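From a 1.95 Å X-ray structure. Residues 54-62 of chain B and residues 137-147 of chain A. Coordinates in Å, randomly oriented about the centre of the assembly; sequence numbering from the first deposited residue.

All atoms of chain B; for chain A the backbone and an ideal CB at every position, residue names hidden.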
# COMPACT_ATOMS: atom_id res chain seq x y z
N GLU B 54 -9.58 -18.92 8.02
CA GLU B 54 -8.73 -20.11 7.96
C GLU B 54 -8.19 -20.25 6.56
O GLU B 54 -8.79 -19.71 5.64
CB GLU B 54 -9.51 -21.39 8.35
CG GLU B 54 -10.69 -21.75 7.48
CD GLU B 54 -11.51 -22.91 8.10
OE1 GLU B 54 -10.99 -24.04 8.17
OE2 GLU B 54 -12.64 -22.67 8.54
N LEU B 55 -7.10 -20.99 6.42
CA LEU B 55 -6.61 -21.37 5.08
C LEU B 55 -7.08 -22.74 4.65
O LEU B 55 -7.09 -23.66 5.47
CB LEU B 55 -5.07 -21.34 5.06
CG LEU B 55 -4.35 -20.03 5.41
CD1 LEU B 55 -2.81 -20.25 5.38
CD2 LEU B 55 -4.74 -18.92 4.43
N GLN B 56 -7.43 -22.89 3.37
CA GLN B 56 -7.80 -24.18 2.78
C GLN B 56 -6.76 -24.50 1.76
O GLN B 56 -6.56 -23.75 0.80
CB GLN B 56 -9.15 -24.10 2.05
CG GLN B 56 -10.32 -23.57 2.91
CD GLN B 56 -11.04 -24.63 3.74
OE1 GLN B 56 -10.42 -25.39 4.50
NE2 GLN B 56 -12.37 -24.65 3.64
N ARG B 57 -6.02 -25.57 2.00
CA ARG B 57 -4.92 -25.94 1.11
C ARG B 57 -3.92 -24.79 1.01
O ARG B 57 -3.39 -24.52 -0.06
CB ARG B 57 -5.46 -26.35 -0.27
CG ARG B 57 -6.35 -27.58 -0.20
CD ARG B 57 -6.61 -28.17 -1.59
NE ARG B 57 -7.35 -27.22 -2.41
CZ ARG B 57 -8.67 -27.11 -2.43
NH1 ARG B 57 -9.44 -27.91 -1.69
NH2 ARG B 57 -9.23 -26.19 -3.21
N GLY B 58 -3.72 -24.10 2.14
CA GLY B 58 -2.76 -23.00 2.25
C GLY B 58 -3.23 -21.68 1.66
O GLY B 58 -2.45 -20.76 1.49
N MSE B 59 -4.52 -21.59 1.34
CA MSE B 59 -5.02 -20.43 0.60
C MSE B 59 -6.25 -19.83 1.25
O MSE B 59 -7.06 -20.55 1.86
CB MSE B 59 -5.38 -20.84 -0.82
CG MSE B 59 -4.21 -21.23 -1.68
SE MSE B 59 -4.82 -21.44 -3.52
CE MSE B 59 -3.22 -22.23 -4.27
N VAL B 60 -6.41 -18.52 1.08
CA VAL B 60 -7.67 -17.86 1.33
C VAL B 60 -8.64 -18.38 0.25
O VAL B 60 -9.66 -19.01 0.57
CB VAL B 60 -7.52 -16.34 1.28
CG1 VAL B 60 -8.89 -15.62 1.18
CG2 VAL B 60 -6.73 -15.87 2.50
N THR B 61 -8.32 -18.07 -1.00
CA THR B 61 -8.83 -18.78 -2.17
C THR B 61 -7.79 -18.53 -3.30
O THR B 61 -7.02 -17.55 -3.22
CB THR B 61 -10.19 -18.25 -2.62
OG1 THR B 61 -10.76 -19.18 -3.55
CG2 THR B 61 -10.00 -16.90 -3.31
N ASP B 62 -7.78 -19.34 -4.35
CA ASP B 62 -6.81 -19.15 -5.43
C ASP B 62 -6.93 -17.77 -6.14
O ASP B 62 -8.06 -17.31 -6.46
CB ASP B 62 -6.91 -20.28 -6.47
CG ASP B 62 -5.64 -20.39 -7.34
OD1 ASP B 62 -5.45 -19.54 -8.26
OD2 ASP B 62 -4.81 -21.31 -7.09
N UNK A 137 4.70 -27.09 5.09
CA UNK A 137 3.49 -26.46 4.61
C UNK A 137 3.64 -26.29 3.12
O UNK A 137 4.78 -26.22 2.61
CB UNK A 137 3.23 -25.12 5.31
N UNK A 138 2.51 -26.18 2.43
CA UNK A 138 2.54 -25.91 0.98
C UNK A 138 2.93 -24.45 0.86
O UNK A 138 2.29 -23.57 1.46
CB UNK A 138 1.20 -26.20 0.29
N UNK A 139 4.02 -24.17 0.11
CA UNK A 139 4.57 -22.77 0.19
C UNK A 139 3.81 -21.75 -0.68
O UNK A 139 4.40 -21.16 -1.60
CB UNK A 139 6.04 -22.77 -0.24
N UNK A 140 2.53 -21.56 -0.37
CA UNK A 140 1.71 -20.49 -0.95
C UNK A 140 2.14 -19.16 -0.34
O UNK A 140 2.77 -19.15 0.72
CB UNK A 140 0.22 -20.74 -0.71
N UNK A 141 1.77 -18.05 -0.98
CA UNK A 141 1.94 -16.73 -0.37
C UNK A 141 1.39 -16.62 1.02
O UNK A 141 2.04 -16.09 1.88
CB UNK A 141 1.28 -15.66 -1.24
N UNK A 142 0.15 -17.08 1.23
CA UNK A 142 -0.47 -17.05 2.59
C UNK A 142 0.28 -17.91 3.60
O UNK A 142 0.40 -17.54 4.76
CB UNK A 142 -1.92 -17.53 2.52
N UNK A 143 0.80 -19.06 3.17
CA UNK A 143 1.48 -19.93 4.14
C UNK A 143 2.82 -19.33 4.52
O UNK A 143 3.24 -19.40 5.68
CB UNK A 143 1.67 -21.34 3.58
N UNK A 144 3.50 -18.75 3.53
CA UNK A 144 4.77 -18.04 3.82
C UNK A 144 4.62 -16.85 4.78
O UNK A 144 5.42 -16.69 5.75
CB UNK A 144 5.38 -17.54 2.51
N UNK A 145 3.62 -16.01 4.51
CA UNK A 145 3.27 -14.88 5.36
C UNK A 145 2.97 -15.35 6.81
O UNK A 145 3.52 -14.78 7.74
CB UNK A 145 2.06 -14.14 4.77
N UNK A 146 2.14 -16.38 6.98
CA UNK A 146 1.87 -16.96 8.32
C UNK A 146 3.09 -17.48 9.05
O UNK A 146 3.21 -17.29 10.26
CB UNK A 146 0.87 -18.11 8.19
N UNK A 147 3.98 -18.14 8.31
CA UNK A 147 5.18 -18.71 8.85
C UNK A 147 6.10 -17.58 9.36
O UNK A 147 6.64 -17.62 10.49
CB UNK A 147 5.88 -19.57 7.80

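Chain B meets chain A with a type I' turn from Gln B56 to Met B59, pinned by two backbone hydrogen bonds that occupy the N and O of Gln B56 and Met B59; among the groups those bonds leave free, the carbonyls of Arg B57 and Gly B58 and the amide of Val B60 are the ones to test against each chain A position.

Position 137 is extended (phi/psi -171/157), and its ideal CB has nothing of chain B within 5.5 Å. Chain B sets no preference; the residue is Phe A137.

At position 138 the CB points toward chain B but stops 4.9 Å from Arg B57 O and 5.5 Å from Gly B58 CA. That gap suits a short or branched aliphatic chain, or a small polar one. It is Val A138, chi1 p, whose CG1 comes 3.6 Å from Arg B57 O and 3.9 Å from Gly B58 CA. Because Gly B58 has no side chain, this approach is possible: a CB there would lie 2.5 Å from CG1, a clash.

Position 139 turns its CB away, and its phi of -81° is compatible with a proline, among many others. It is Pro A139.

Position 140 directly precedes the helix that starts at 141, with phi/psi of -73/163. Its CB points toward chain B, 3.5 Å from Gly B58 O and 4.6 Å from Met B59 CG. An acceptor is needed for the helix end and a donor for the carbonyl; a hydroxyl can be both, so Ser or Thr fits best, while Asp or Asn could cap. Thr A140 is found, chi1 p. Its OG1 donates to Gly B58 O at 2.6 Å and accepts from the backbone N of the residue at 143 at 3.0 Å, the capping bond. Its CG2 packs 4.0 Å from Met B59 CG (a selenomethionine).

Position 141 points sideways, with no chain B atom near its CB; Ser A141 occupies it.

Position 142 is the most informative. Its CB points toward chain B, 3.4 Å from Gly B58 O and 3.7 Å from Leu B55 CD2, while the amide of Val B60 lies just past the turn, farther along the chain. A chain with an aliphatic start and a terminal acceptor suits: Glu or Gln. The deposited residue is Glu A142, its chi2 of 93° lying between wells. Its OE2 accepts from Val B60 N at 2.8 Å (N-H...O angle 154°), and a water donates both to this OE2 (2.7 Å) and to Thr B61 O (3.0 Å). Its CB rests 3.6 Å from Leu B55 CD2.

Position 143 is sideways, its CB 4.7 Å from Gly B58 O, so a small residue fits. In Ser A143, OG lies 3.5 Å from Gly B58 CA, again beside the bare glycine.

Positions 144 and 145 are out of reach: Ile A144 and Ala A145.

Position 146 points toward chain B, 5.1 Å from Leu B55 CD1, leaving room for small or medium chains. Ser A146 OG sits 4.1 Å from that CD1 and donates to Glu A142 O at 2.8 Å.

Position 147, out of reach, is Trp A147.

Chain A (137-147) FVPTSESIASW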
# COMPACT_ATOMS: atom_id res chain seq x y z
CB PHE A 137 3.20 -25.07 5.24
CG PHE A 137 4.35 -24.08 5.20
CD1 PHE A 137 5.11 -23.82 6.37
CD2 PHE A 137 4.66 -23.36 4.05
CE1 PHE A 137 6.19 -22.90 6.35
CE2 PHE A 137 5.72 -22.42 4.02
CZ PHE A 137 6.49 -22.18 5.17
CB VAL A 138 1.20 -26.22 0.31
CG1 VAL A 138 0.04 -25.29 0.87
CG2 VAL A 138 1.28 -26.08 -1.20
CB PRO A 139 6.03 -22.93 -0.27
CG PRO A 139 5.98 -24.19 -1.22
CD PRO A 139 4.88 -25.10 -0.65
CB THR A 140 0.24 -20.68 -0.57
OG1 THR A 140 0.11 -20.80 0.85
CG2 THR A 140 -0.33 -21.96 -1.20
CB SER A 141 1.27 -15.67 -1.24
OG SER A 141 2.00 -15.68 -2.46
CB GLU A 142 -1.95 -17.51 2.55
CG GLU A 142 -2.84 -16.75 1.56
CD GLU A 142 -2.93 -17.43 0.19
OE1 GLU A 142 -1.87 -17.75 -0.43
OE2 GLU A 142 -4.07 -17.64 -0.28
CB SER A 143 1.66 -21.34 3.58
OG SER A 143 0.39 -21.93 3.37
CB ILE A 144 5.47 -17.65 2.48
CG1 ILE A 144 5.93 -18.95 1.78
CG2 ILE A 144 6.67 -16.68 2.71
CD1 ILE A 144 6.37 -18.74 0.26
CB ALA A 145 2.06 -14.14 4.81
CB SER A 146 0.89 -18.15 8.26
OG SER A 146 -0.23 -17.82 7.44
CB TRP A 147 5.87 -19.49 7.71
CG TRP A 147 7.16 -20.08 8.12
CD1 TRP A 147 7.42 -20.81 9.27
CD2 TRP A 147 8.40 -19.98 7.42
NE1 TRP A 147 8.78 -21.15 9.32
CE2 TRP A 147 9.39 -20.65 8.19
CE3 TRP A 147 8.78 -19.40 6.20
CZ2 TRP A 147 10.70 -20.78 7.77
CZ3 TRP A 147 10.11 -19.51 5.78
CH2 TRP A 147 11.05 -20.19 6.58
O HOH W 1 -4.06 -17.68 -2.97
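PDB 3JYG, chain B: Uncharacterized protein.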